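PDB 3W0D: elastase inhibitor AFUEI from Aspergillus fumigatus Af293, which inhibits serine elastases, blocking the elastase of its own fungus non-competitively at nanomolar concentration as well as that of human leukocytes. Local coordinates for residues A[35-40]-A[51-56]. Residues are numbered along the deposited sequence; the frame is centred on the assembly and turned at random.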
loop_
_atom_site.group_PDB
_atom_site.type_symbol
_atom_site.label_atom_id
_atom_site.label_comp_id
_atom_site.label_asym_id
_atom_site.label_seq_id
_atom_site.Cartn_x
_atom_site.Cartn_y
_atom_site.Cartn_z
ATOM N N ARG A 35 -8.449 -2.036 7.724
ATOM C CA ARG A 35 -8.945 -2.756 6.554
ATOM C C ARG A 35 -8.101 -3.972 6.241
ATOM O O ARG A 35 -6.912 -3.862 5.968
ATOM C CB ARG A 35 -8.999 -1.859 5.313
ATOM C CG ARG A 35 -9.516 -2.608 4.103
ATOM C CD ARG A 35 -9.939 -1.670 2.978
ATOM N NE ARG A 35 -8.850 -0.782 2.588
ATOM C CZ ARG A 35 -8.918 0.084 1.586
ATOM N NH1 ARG A 35 -10.025 0.181 0.869
ATOM N NH2 ARG A 35 -7.878 0.854 1.303
ATOM N N VAL A 36 -8.727 -5.137 6.312
ATOM C CA VAL A 36 -8.041 -6.378 6.025
ATOM C C VAL A 36 -8.303 -6.692 4.544
ATOM O O VAL A 36 -9.451 -6.852 4.124
ATOM C CB VAL A 36 -8.583 -7.513 6.919
ATOM C CG1 VAL A 36 -7.739 -8.748 6.749
ATOM C CG2 VAL A 36 -8.584 -7.065 8.384
ATOM N N LEU A 37 -7.234 -6.761 3.757
ATOM C CA LEU A 37 -7.344 -7.036 2.325
ATOM C C LEU A 37 -7.183 -8.517 2.015
ATOM O O LEU A 37 -6.238 -9.155 2.480
ATOM C CB LEU A 37 -6.281 -6.249 1.559
ATOM C CG LEU A 37 -6.446 -4.730 1.576
ATOM C CD1 LEU A 37 -5.151 -4.031 1.169
ATOM C CD2 LEU A 37 -7.584 -4.366 0.637
ATOM N N HIS A 38 -8.099 -9.055 1.222
ATOM C CA HIS A 38 -8.037 -10.461 0.853
ATOM C C HIS A 38 -8.009 -10.623 -0.655
ATOM O O HIS A 38 -8.460 -9.750 -1.390
ATOM C CB HIS A 38 -9.269 -11.227 1.340
ATOM C CG HIS A 38 -9.581 -11.045 2.787
ATOM N ND1 HIS A 38 -10.299 -9.969 3.265
ATOM C CD2 HIS A 38 -9.311 -11.825 3.859
ATOM C CE1 HIS A 38 -10.461 -10.099 4.570
ATOM N NE2 HIS A 38 -9.871 -11.218 4.955
ATOM N N PRO A 39 -7.466 -11.752 -1.129
ATOM C CA PRO A 39 -7.371 -12.088 -2.551
ATOM C C PRO A 39 -8.782 -12.104 -3.132
ATOM O O PRO A 39 -9.678 -12.718 -2.557
ATOM C CB PRO A 39 -6.728 -13.484 -2.549
ATOM C CG PRO A 39 -6.438 -13.814 -1.074
ATOM C CD PRO A 39 -6.490 -12.526 -0.344
ATOM N N GLY A 40 -8.978 -11.416 -4.256
ATOM C CA GLY A 40 -10.292 -11.372 -4.876
ATOM C C GLY A 40 -11.184 -10.207 -4.454
ATOM O O GLY A 40 -12.156 -9.900 -5.136
ATOM N N ARG A 51 -5.716 5.167 7.261
ATOM C CA ARG A 51 -6.269 3.817 7.284
ATOM C C ARG A 51 -5.196 2.751 7.176
ATOM O O ARG A 51 -4.394 2.757 6.242
ATOM C CB ARG A 51 -7.278 3.642 6.145
ATOM C CG ARG A 51 -7.721 2.198 5.909
ATOM C CD ARG A 51 -8.893 2.135 4.948
ATOM N NE ARG A 51 -8.542 2.727 3.666
ATOM C CZ ARG A 51 -9.414 3.076 2.728
ATOM N NH1 ARG A 51 -10.718 2.897 2.913
ATOM N NH2 ARG A 51 -8.973 3.616 1.601
ATOM N N LEU A 52 -5.184 1.831 8.133
ATOM C CA LEU A 52 -4.211 0.746 8.128
ATOM C C LEU A 52 -4.787 -0.438 7.361
ATOM O O LEU A 52 -5.920 -0.856 7.624
ATOM C CB LEU A 52 -3.881 0.306 9.560
ATOM C CG LEU A 52 -2.909 -0.872 9.737
ATOM C CD1 LEU A 52 -1.488 -0.390 9.569
ATOM C CD2 LEU A 52 -3.070 -1.478 11.118
ATOM N N ASN A 53 -4.005 -0.954 6.411
ATOM C CA ASN A 53 -4.391 -2.104 5.587
ATOM C C ASN A 53 -3.492 -3.284 5.897
ATOM O O ASN A 53 -2.262 -3.161 5.889
ATOM C CB ASN A 53 -4.244 -1.790 4.096
ATOM C CG ASN A 53 -5.106 -0.650 3.661
ATOM O OD1 ASN A 53 -6.292 -0.825 3.376
ATOM N ND2 ASN A 53 -4.524 0.541 3.618
ATOM N N ILE A 54 -4.104 -4.427 6.169
ATOM C CA ILE A 54 -3.346 -5.633 6.454
ATOM C C ILE A 54 -3.607 -6.586 5.297
ATOM O O ILE A 54 -4.738 -7.022 5.105
ATOM C CB ILE A 54 -3.821 -6.329 7.752
ATOM C CG1 ILE A 54 -3.762 -5.371 8.952
ATOM C CG2 ILE A 54 -2.970 -7.558 7.995
ATOM C CD1 ILE A 54 -2.376 -4.884 9.291
ATOM N N GLN A 55 -2.576 -6.889 4.517
ATOM C CA GLN A 55 -2.729 -7.793 3.390
ATOM C C GLN A 55 -2.589 -9.222 3.898
ATOM O O GLN A 55 -1.595 -9.576 4.526
ATOM C CB GLN A 55 -1.667 -7.505 2.328
ATOM C CG GLN A 55 -1.738 -8.409 1.099
ATOM C CD GLN A 55 -2.977 -8.195 0.256
ATOM O OE1 GLN A 55 -3.158 -7.135 -0.358
ATOM N NE2 GLN A 55 -3.851 -9.205 0.226
ATOM N N VAL A 56 -3.604 -10.035 3.635
ATOM C CA VAL A 56 -3.627 -11.428 4.063
ATOM C C VAL A 56 -3.683 -12.327 2.829
ATOM O O VAL A 56 -4.262 -11.936 1.816
ATOM C CB VAL A 56 -4.865 -11.652 4.952
ATOM C CG1 VAL A 56 -5.701 -12.790 4.431
ATOM C CG2 VAL A 56 -4.432 -11.890 6.378
#
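Arg35 and Arg51 stack their guanidinium groups face on face. The centres lie 3.2 Å apart and the planes differ by 24°. Both chains run extended and then bend at chi3, near 60°, which turns the two flat groups onto each other. The C-terminal carboxylate of Ala68 forms a salt bridge with Arg51 NE and a long, weak ion pair with Arg35 NH2, and probably offsets the gathered positive charge. Asn53 lies alongside Arg35, pointing the same way. Asn53 OD1 accepts a hydrogen bond from Arg35 NE, 2.7 Å away and almost in the guanidinium plane, and a weak bond from Arg35 NH2. Asn53 ND2 bonds to Ala68 OXT and His66 O, which fixes the amide's rotation. On the same face, Leu37 CD1 rests on Asn53 CB at 3.8 Å. Gln55 crosses Leu37 at about a right angle, with OE1 3.8 Å from Leu37 CB. On the other face are Val36 and Ile54; Ile54 also packs on Val12 of helix 2-15. Four backbone bonds, from Arg35 N to Leu52 O through Val56 N to Leu37 O, join the strands. This is a parallel strand pair, as in the potato inhibitor I (CI-2) type fold, where the inhibitory loop links the two parallel strands.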